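Local coordinates for beta-lactamase inhibitory protein BLIP-I (Streptomyces exfoliatus, PDB 3GMV), which probably binds and inhibits beta-lactamases, like the related inhibitory protein BLIP, at residues A5-T16 against G61-Y72. Residues are numbered along the deposited sequence; the frame is centred on the assembly and turned at random.
Sequences AEKYEQIQFGMT and GELWSKRNEYLY. With TAM (tris(hydroxyethyl)aminomethane), chain B.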
ATOM      1  N   ALA A   5     -10.129  -3.736   5.667  1.00 14.07           N
ATOM      2  CA  ALA A   5      -9.861  -2.778   4.584  1.00 14.92           C
ATOM      3  C   ALA A   5     -10.691  -1.514   4.801  1.00 15.05           C
ATOM      4  O   ALA A   5     -10.228  -0.396   4.553  1.00 14.44           O
ATOM      5  CB  ALA A   5     -10.209  -3.414   3.215  1.00 15.09           C
ATOM      6  N   GLU A   6     -11.926  -1.692   5.279  1.00 13.89           N
ATOM      7  CA  GLU A   6     -12.757  -0.532   5.567  1.00 14.07           C
ATOM      8  C   GLU A   6     -12.127   0.368   6.629  1.00 12.42           C
ATOM      9  O   GLU A   6     -12.137   1.591   6.473  1.00 12.57           O
ATOM     10  CB  GLU A   6     -14.200  -0.948   5.937  1.00 14.21           C
ATOM     11  CG  GLU A   6     -14.967  -1.541   4.752  1.00 19.00           C
ATOM     12  CD  GLU A   6     -14.454  -2.929   4.286  1.00 23.08           C
ATOM     13  OE1 GLU A   6     -13.935  -3.728   5.099  1.00 21.44           O
ATOM     14  OE2 GLU A   6     -14.596  -3.228   3.073  1.00 27.42           O
ATOM     15  N   LYS A   7     -11.565  -0.212   7.693  1.00 11.71           N
ATOM     16  CA  LYS A   7     -10.878   0.601   8.706  1.00 11.28           C
ATOM     17  C   LYS A   7      -9.659   1.314   8.109  1.00 10.15           C
ATOM     18  O   LYS A   7      -9.395   2.487   8.397  1.00  9.87           O
ATOM     19  CB  LYS A   7     -10.489  -0.259   9.930  1.00 11.15           C
ATOM     20  CG  LYS A   7     -11.758  -0.719  10.700  1.00 13.57           C
ATOM     21  CD  LYS A   7     -11.538  -1.754  11.754  1.00 16.44           C
ATOM     22  CE  LYS A   7     -12.819  -1.815  12.593  1.00 20.92           C
ATOM     23  NZ  LYS A   7     -12.961  -0.593  13.446  1.00 26.12           N
ATOM     24  N   TYR A   8      -8.899   0.589   7.294  1.00  9.37           N
ATOM     25  CA  TYR A   8      -7.766   1.173   6.555  1.00  9.65           C
ATOM     26  C   TYR A   8      -8.180   2.439   5.804  1.00  9.90           C
ATOM     27  O   TYR A   8      -7.490   3.448   5.866  1.00 10.24           O
ATOM     28  CB  TYR A   8      -7.201   0.137   5.563  1.00  8.82           C
ATOM     29  CG  TYR A   8      -5.927   0.528   4.801  1.00 10.31           C
ATOM     30  CD1 TYR A   8      -4.681   0.460   5.404  1.00  9.99           C
ATOM     31  CD2 TYR A   8      -5.990   0.911   3.459  1.00 11.69           C
ATOM     32  CE1 TYR A   8      -3.492   0.806   4.679  1.00  9.99           C
ATOM     33  CE2 TYR A   8      -4.830   1.216   2.733  1.00 10.29           C
ATOM     34  CZ  TYR A   8      -3.602   1.167   3.354  1.00  9.07           C
ATOM     35  OH  TYR A   8      -2.439   1.479   2.649  1.00  8.59           O
ATOM     36  N   GLU A   9      -9.294   2.380   5.086  1.00  9.81           N
ATOM     37  CA  GLU A   9      -9.787   3.540   4.335  1.00 10.40           C
ATOM     38  C   GLU A   9     -10.275   4.695   5.223  1.00 10.80           C
ATOM     39  O   GLU A   9     -10.184   5.850   4.821  1.00 11.21           O
ATOM     40  CB  GLU A   9     -10.873   3.098   3.332  1.00 12.58           C
ATOM     41  CG  GLU A   9     -10.339   2.025   2.349  1.00 13.84           C
ATOM     42  CD  GLU A   9     -11.451   1.187   1.696  1.00 23.04           C
ATOM     43  OE1 GLU A   9     -12.649   1.524   1.855  1.00 23.79           O
ATOM     44  OE2 GLU A   9     -11.119   0.184   1.039  1.00 21.49           O
ATOM     45  N   GLN A  10     -10.806   4.383   6.401  1.00  9.73           N
ATOM     46  CA  GLN A  10     -11.285   5.400   7.330  1.00 10.38           C
ATOM     47  C   GLN A  10     -10.093   6.174   7.916  1.00 10.72           C
ATOM     48  O   GLN A  10     -10.260   7.310   8.371  1.00 11.38           O
ATOM     49  CB  GLN A  10     -12.063   4.734   8.468  1.00 10.51           C
ATOM     50  CG  GLN A  10     -13.426   4.250   8.004  1.00 12.80           C
ATOM     51  CD  GLN A  10     -14.009   3.198   8.890  1.00 19.26           C
ATOM     52  OE1 GLN A  10     -13.709   3.132  10.075  1.00 20.73           O
ATOM     53  NE2 GLN A  10     -14.867   2.356   8.313  1.00 22.76           N
ATOM     54  N   ILE A  11      -8.926   5.523   7.943  1.00  8.79           N
ATOM     55  CA  ILE A  11      -7.692   6.113   8.499  1.00  9.18           C
ATOM     56  C   ILE A  11      -7.125   7.072   7.454  1.00 10.28           C
ATOM     57  O   ILE A  11      -7.009   6.700   6.284  1.00 10.60           O
ATOM     58  CB  ILE A  11      -6.687   5.013   8.888  1.00  9.09           C
ATOM     59  CG1 ILE A  11      -7.204   4.345  10.172  1.00 10.13           C
ATOM     60  CG2 ILE A  11      -5.292   5.593   9.163  1.00  7.80           C
ATOM     61  CD1 ILE A  11      -6.627   2.934  10.451  1.00 10.34           C
ATOM     62  N   GLN A  12      -6.807   8.300   7.880  1.00  9.23           N
ATOM     63  CA  GLN A  12      -6.472   9.374   6.966  1.00  9.39           C
ATOM     64  C   GLN A  12      -5.221  10.132   7.378  1.00  9.12           C
ATOM     65  O   GLN A  12      -4.923  10.280   8.576  1.00  8.62           O
ATOM     66  CB  GLN A  12      -7.653  10.362   6.900  1.00 10.47           C
ATOM     67  CG  GLN A  12      -8.831   9.771   6.089  1.00 12.41           C
ATOM     68  CD  GLN A  12     -10.090  10.536   6.233  1.00 13.86           C
ATOM     69  OE1 GLN A  12     -11.062  10.044   6.849  1.00 18.43           O
ATOM     70  NE2 GLN A  12     -10.123  11.732   5.674  1.00 12.64           N
ATOM     71  N   PHE A  13      -4.506  10.658   6.393  1.00  7.57           N
ATOM     72  CA  PHE A  13      -3.273  11.379   6.728  1.00  7.02           C
ATOM     73  C   PHE A  13      -3.556  12.566   7.644  1.00  6.71           C
ATOM     74  O   PHE A  13      -4.583  13.276   7.498  1.00  7.43           O
ATOM     75  CB  PHE A  13      -2.543  11.811   5.454  1.00  7.20           C
ATOM     76  CG  PHE A  13      -2.123  10.624   4.617  1.00  8.04           C
ATOM     77  CD1 PHE A  13      -1.095   9.778   5.049  1.00  8.78           C
ATOM     78  CD2 PHE A  13      -2.817  10.313   3.459  1.00 11.84           C
ATOM     79  CE1 PHE A  13      -0.751   8.655   4.310  1.00  9.64           C
ATOM     80  CE2 PHE A  13      -2.470   9.180   2.716  1.00 13.69           C
ATOM     81  CZ  PHE A  13      -1.444   8.364   3.142  1.00 10.64           C
ATOM     82  N   GLY A  14      -2.650  12.761   8.598  1.00  6.74           N
ATOM     83  CA  GLY A  14      -2.789  13.824   9.594  1.00  6.67           C
ATOM     84  C   GLY A  14      -3.418  13.352  10.898  1.00  7.64           C
ATOM     85  O   GLY A  14      -3.285  14.032  11.941  1.00  7.55           O
ATOM     86  N   MET A  15      -4.147  12.228  10.866  1.00  7.51           N
ATOM     87  CA  MET A  15      -4.747  11.735  12.111  1.00  7.83           C
ATOM     88  C   MET A  15      -3.709  11.467  13.189  1.00  7.32           C
ATOM     89  O   MET A  15      -2.556  11.100  12.908  1.00  7.75           O
ATOM     90  CB  MET A  15      -5.580  10.467  11.920  1.00  6.82           C
ATOM     91  CG  MET A  15      -6.864  10.678  11.169  1.00  7.87           C
ATOM     92  SD  MET A  15      -7.782   9.151  11.100  1.00  8.48           S
ATOM     93  CE  MET A  15      -9.424   9.740  10.563  1.00  9.60           C
ATOM     94  N   THR A  16      -4.125  11.608  14.434  1.00  7.42           N
ATOM     95  CA  THR A  16      -3.202  11.304  15.529  1.00  7.60           C
ATOM     96  C   THR A  16      -3.008   9.790  15.716  1.00  7.55           C
ATOM     97  O   THR A  16      -3.802   8.966  15.241  1.00  7.79           O
ATOM     98  CB  THR A  16      -3.687  11.862  16.877  1.00  7.90           C
ATOM     99  OG1 THR A  16      -4.870  11.172  17.294  1.00  9.51           O
ATOM    100  CG2 THR A  16      -3.973  13.374  16.795  1.00  8.43           C
ATOM    101  N   GLY A  61       3.254  13.482  15.844  1.00 11.71           N
ATOM    102  CA  GLY A  61       2.278  12.424  16.162  1.00 11.50           C
ATOM    103  C   GLY A  61       1.195  12.242  15.111  1.00 10.67           C
ATOM    104  O   GLY A  61       0.165  11.627  15.390  1.00 11.06           O
ATOM    105  N   GLU A  62       1.439  12.748  13.901  1.00  9.39           N
ATOM    106  CA  GLU A  62       0.420  12.776  12.837  1.00  9.48           C
ATOM    107  C   GLU A  62       0.744  11.752  11.752  1.00  8.46           C
ATOM    108  O   GLU A  62       1.902  11.597  11.374  1.00  6.98           O
ATOM    109  CB  GLU A  62       0.349  14.168  12.212  1.00 10.38           C
ATOM    110  CG  GLU A  62      -0.146  15.206  13.212  1.00 10.95           C
ATOM    111  CD  GLU A  62      -0.121  16.632  12.684  1.00 11.58           C
ATOM    112  OE1 GLU A  62       0.260  16.862  11.520  1.00 10.87           O
ATOM    113  OE2 GLU A  62      -0.525  17.539  13.448  1.00 12.70           O
ATOM    114  N   LEU A  63      -0.290  11.080  11.229  1.00  7.33           N
ATOM    115  CA  LEU A  63      -0.074  10.006  10.232  1.00  6.86           C
ATOM    116  C   LEU A  63       0.488  10.567   8.932  1.00  7.27           C
ATOM    117  O   LEU A  63      -0.136  11.433   8.306  1.00  7.38           O
ATOM    118  CB  LEU A  63      -1.450   9.357   9.932  1.00  7.61           C
ATOM    119  CG  LEU A  63      -1.397   8.186   8.985  1.00  7.53           C
ATOM    120  CD1 LEU A  63      -0.763   7.023   9.797  1.00  6.43           C
ATOM    121  CD2 LEU A  63      -2.778   7.780   8.454  1.00  8.59           C
ATOM    122  N   TRP A  64       1.648  10.080   8.490  1.00  6.50           N
ATOM    123  CA  TRP A  64       2.168  10.493   7.192  1.00  7.58           C
ATOM    124  C   TRP A  64       2.242   9.302   6.232  1.00  8.19           C
ATOM    125  O   TRP A  64       2.428   9.488   5.025  1.00  7.44           O
ATOM    126  CB  TRP A  64       3.576  11.133   7.339  1.00  7.64           C
ATOM    127  CG  TRP A  64       4.624  10.161   7.771  1.00  8.06           C
ATOM    128  CD1 TRP A  64       4.936   9.811   9.063  1.00  8.74           C
ATOM    129  CD2 TRP A  64       5.485   9.384   6.933  1.00  9.81           C
ATOM    130  NE1 TRP A  64       5.926   8.865   9.078  1.00 10.16           N
ATOM    131  CE2 TRP A  64       6.285   8.583   7.784  1.00 10.68           C
ATOM    132  CE3 TRP A  64       5.655   9.281   5.550  1.00 10.40           C
ATOM    133  CZ2 TRP A  64       7.235   7.678   7.298  1.00 13.70           C
ATOM    134  CZ3 TRP A  64       6.631   8.382   5.063  1.00 10.78           C
ATOM    135  CH2 TRP A  64       7.394   7.600   5.937  1.00 12.51           C
ATOM    136  N   SER A  65       2.126   8.078   6.746  1.00  7.45           N
ATOM    137  CA  SER A  65       2.330   6.911   5.887  1.00  9.57           C
ATOM    138  C   SER A  65       1.328   5.785   6.202  1.00  8.71           C
ATOM    139  O   SER A  65       1.141   5.435   7.360  1.00  8.95           O
ATOM    140  CB  SER A  65       3.744   6.364   6.094  1.00 10.61           C
ATOM    141  OG  SER A  65       3.931   5.189   5.301  1.00 13.24           O
ATOM    142  N   LYS A  66       0.724   5.230   5.149  1.00  7.97           N
ATOM    143  CA  LYS A  66      -0.069   4.024   5.230  1.00  8.02           C
ATOM    144  C   LYS A  66       0.529   2.985   4.312  1.00  8.55           C
ATOM    145  O   LYS A  66       0.884   3.300   3.169  1.00  9.85           O
ATOM    146  CB  LYS A  66      -1.506   4.299   4.745  1.00  7.93           C
ATOM    147  CG  LYS A  66      -2.240   5.337   5.600  1.00  7.50           C
ATOM    148  CD  LYS A  66      -3.571   5.814   4.995  1.00  9.79           C
ATOM    149  CE  LYS A  66      -4.565   4.688   4.834  1.00  9.86           C
ATOM    150  NZ  LYS A  66      -5.823   5.229   4.236  1.00  9.10           N
ATOM    151  N   ARG A  67       0.572   1.740   4.773  1.00  9.11           N
ATOM    152  CA  ARG A  67       1.031   0.650   3.915  1.00 10.56           C
ATOM    153  C   ARG A  67       0.173  -0.558   4.244  1.00 11.28           C
ATOM    154  O   ARG A  67      -0.417  -0.642   5.343  1.00 11.72           O
ATOM    155  CB  ARG A  67       2.532   0.345   4.139  1.00 11.87           C
ATOM    156  CG  ARG A  67       2.903  -0.186   5.543  1.00 14.25           C
ATOM    157  CD  ARG A  67       4.424  -0.113   5.776  1.00 20.32           C
ATOM    158  NE  ARG A  67       4.784  -0.576   7.117  1.00 21.93           N
ATOM    159  CZ  ARG A  67       5.130  -1.826   7.412  1.00 26.63           C
ATOM    160  NH1 ARG A  67       5.158  -2.762   6.473  1.00 28.59           N
ATOM    161  NH2 ARG A  67       5.451  -2.146   8.655  1.00 27.46           N
ATOM    162  N   ASN A  68       0.100  -1.492   3.304  1.00 10.84           N
ATOM    163  CA  ASN A  68      -0.580  -2.738   3.589  1.00 11.83           C
ATOM    164  C   ASN A  68      -0.104  -3.818   2.644  1.00 13.06           C
ATOM    165  O   ASN A  68       0.488  -3.541   1.578  1.00 13.31           O
ATOM    166  CB  ASN A  68      -2.093  -2.561   3.451  1.00 10.97           C
ATOM    167  CG  ASN A  68      -2.555  -2.636   2.001  1.00 12.57           C
ATOM    168  OD1 ASN A  68      -2.767  -3.737   1.469  1.00 12.68           O
ATOM    169  ND2 ASN A  68      -2.777  -1.469   1.371  1.00 10.04           N
ATOM    170  N   GLU A  69      -0.335  -5.061   3.045  1.00 13.62           N
ATOM    171  CA  GLU A  69      -0.276  -6.155   2.090  1.00 14.47           C
ATOM    172  C   GLU A  69      -1.538  -6.960   2.237  1.00 15.01           C
ATOM    173  O   GLU A  69      -2.000  -7.231   3.354  1.00 14.11           O
ATOM    174  CB  GLU A  69       0.943  -7.041   2.312  1.00 14.08           C
ATOM    175  CG  GLU A  69       2.239  -6.370   1.854  1.00 15.21           C
ATOM    176  CD  GLU A  69       3.409  -7.315   1.943  1.00 16.93           C
ATOM    177  OE1 GLU A  69       3.995  -7.399   3.033  1.00 15.35           O
ATOM    178  OE2 GLU A  69       3.728  -7.979   0.933  1.00 19.66           O
ATOM    179  N   TYR A  70      -2.126  -7.285   1.097  1.00 14.75           N
ATOM    180  CA  TYR A  70      -3.238  -8.250   1.024  1.00 15.82           C
ATOM    181  C   TYR A  70      -4.602  -7.751   1.459  1.00 15.19           C
ATOM    182  O   TYR A  70      -5.549  -8.534   1.480  1.00 15.27           O
ATOM    183  CB  TYR A  70      -2.890  -9.593   1.742  1.00 16.08           C
ATOM    184  CG  TYR A  70      -1.475 -10.091   1.526  1.00 19.80           C
ATOM    185  CD1 TYR A  70      -0.896 -10.070   0.258  1.00 24.72           C
ATOM    186  CD2 TYR A  70      -0.713 -10.565   2.587  1.00 23.13           C
ATOM    187  CE1 TYR A  70       0.402 -10.500   0.057  1.00 26.68           C
ATOM    188  CE2 TYR A  70       0.602 -11.007   2.391  1.00 26.32           C
ATOM    189  CZ  TYR A  70       1.141 -10.972   1.118  1.00 27.11           C
ATOM    190  OH  TYR A  70       2.437 -11.389   0.912  1.00 30.48           O
ATOM    191  N   LEU A  71      -4.754  -6.466   1.775  1.00 13.85           N
ATOM    192  CA  LEU A  71      -6.077  -5.969   2.131  1.00 14.64           C
ATOM    193  C   LEU A  71      -7.015  -5.957   0.938  1.00 14.84           C
ATOM    194  O   LEU A  71      -8.224  -5.985   1.110  1.00 15.54           O
ATOM    195  CB  LEU A  71      -6.024  -4.543   2.712  1.00 13.31           C
ATOM    196  CG  LEU A  71      -5.336  -4.424   4.069  1.00 15.07           C
ATOM    197  CD1 LEU A  71      -5.305  -2.973   4.542  1.00 12.84           C
ATOM    198  CD2 LEU A  71      -6.063  -5.325   5.115  1.00 14.41           C
ATOM    199  N   TYR A  72      -6.452  -5.853  -0.266  1.00 13.65           N
ATOM    200  CA  TYR A  72      -7.232  -5.815  -1.488  1.00 13.55           C
ATOM    201  C   TYR A  72      -6.731  -6.874  -2.465  1.00 13.27           C
ATOM    202  O   TYR A  72      -5.565  -7.215  -2.463  1.00 13.12           O
ATOM    203  CB  TYR A  72      -7.071  -4.451  -2.160  1.00 13.79           C
ATOM    204  CG  TYR A  72      -7.512  -3.321  -1.283  1.00 13.93           C
ATOM    205  CD1 TYR A  72      -8.846  -2.969  -1.211  1.00 16.01           C
ATOM    206  CD2 TYR A  72      -6.584  -2.592  -0.539  1.00 16.91           C
ATOM    207  CE1 TYR A  72      -9.253  -1.918  -0.404  1.00 19.40           C
ATOM    208  CE2 TYR A  72      -6.983  -1.550   0.279  1.00 16.79           C
ATOM    209  CZ  TYR A  72      -8.311  -1.222   0.340  1.00 16.81           C
ATOM    210  OH  TYR A  72      -8.727  -0.192   1.153  1.00 19.88           O
TER
HETATM  211  C   TAM B   1       9.407  11.437   7.824  1.00 40.14           C
HETATM  212  C1  TAM B   1      10.105  10.387   6.986  1.00 40.41           C
HETATM  213  C2  TAM B   1       9.968  12.826   7.531  1.00 40.59           C
HETATM  214  C3  TAM B   1       9.575  11.104   9.292  1.00 40.10           C
HETATM  215  C4  TAM B   1       9.756  10.555   5.516  1.00 39.73           C
HETATM  216  C5  TAM B   1      10.341  12.993   6.060  1.00 41.39           C
HETATM  217  C6  TAM B   1       8.643  11.942  10.161  1.00 39.48           C
HETATM  218  N   TAM B   1       7.986  11.413   7.505  1.00 40.27           N
HETATM  219  O4  TAM B   1      10.401   9.503   4.775  1.00 38.68           O
HETATM  220  O5  TAM B   1      11.753  13.253   5.928  1.00 43.22           O
HETATM  221  O6  TAM B   1       7.971  12.926   9.366  1.00 37.15           O
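Thr16 and Glu62 pair as a single beta bridge, where the chain leaving helix 5-10 meets strand 63-69. Leu63 binds this chain through both backbone polar groups, its N to Met15 O (2.8 Å) and its O from Gly14 N (2.9 Å), the last two residues of the type II turn Gln12-Met15. Its CD2 presses tightly on Ile11 CG2 (3.4 Å). Trp64 turns the other way and lays its indole over the amine of the bound tris(hydroxyethyl)aminomethane. Lys66 rises between two rings: CD lies over a face of Phe13, CE over the centre of Tyr8, and a bend at chi3 (61°) brings the ammonium to the helix end. There NZ grips Tyr8 O (2.9 Å) and Ile11 O (2.8 Å) and makes a cation-pi contact with Tyr8. Asn68 ND2 gives Tyr8 OH a weak but straight bond (170°), its amide steeply turned to the ring, and also bonds Ser107 O on strand 105-111. Leu71 CD1 lies toward the rim of the Tyr8 face opposite Lys66 CE, 3.6 Å from CG. Tyr72 OH is modelled doubtfully close to Glu9 OE2, the carboxylate nearly coplanar with the ring. Helix 5-10 thus runs nearly antiparallel to strand 63-69 on one face of the antiparallel sheet, as in the two-layer alpha/beta sandwich of BLIP proteins.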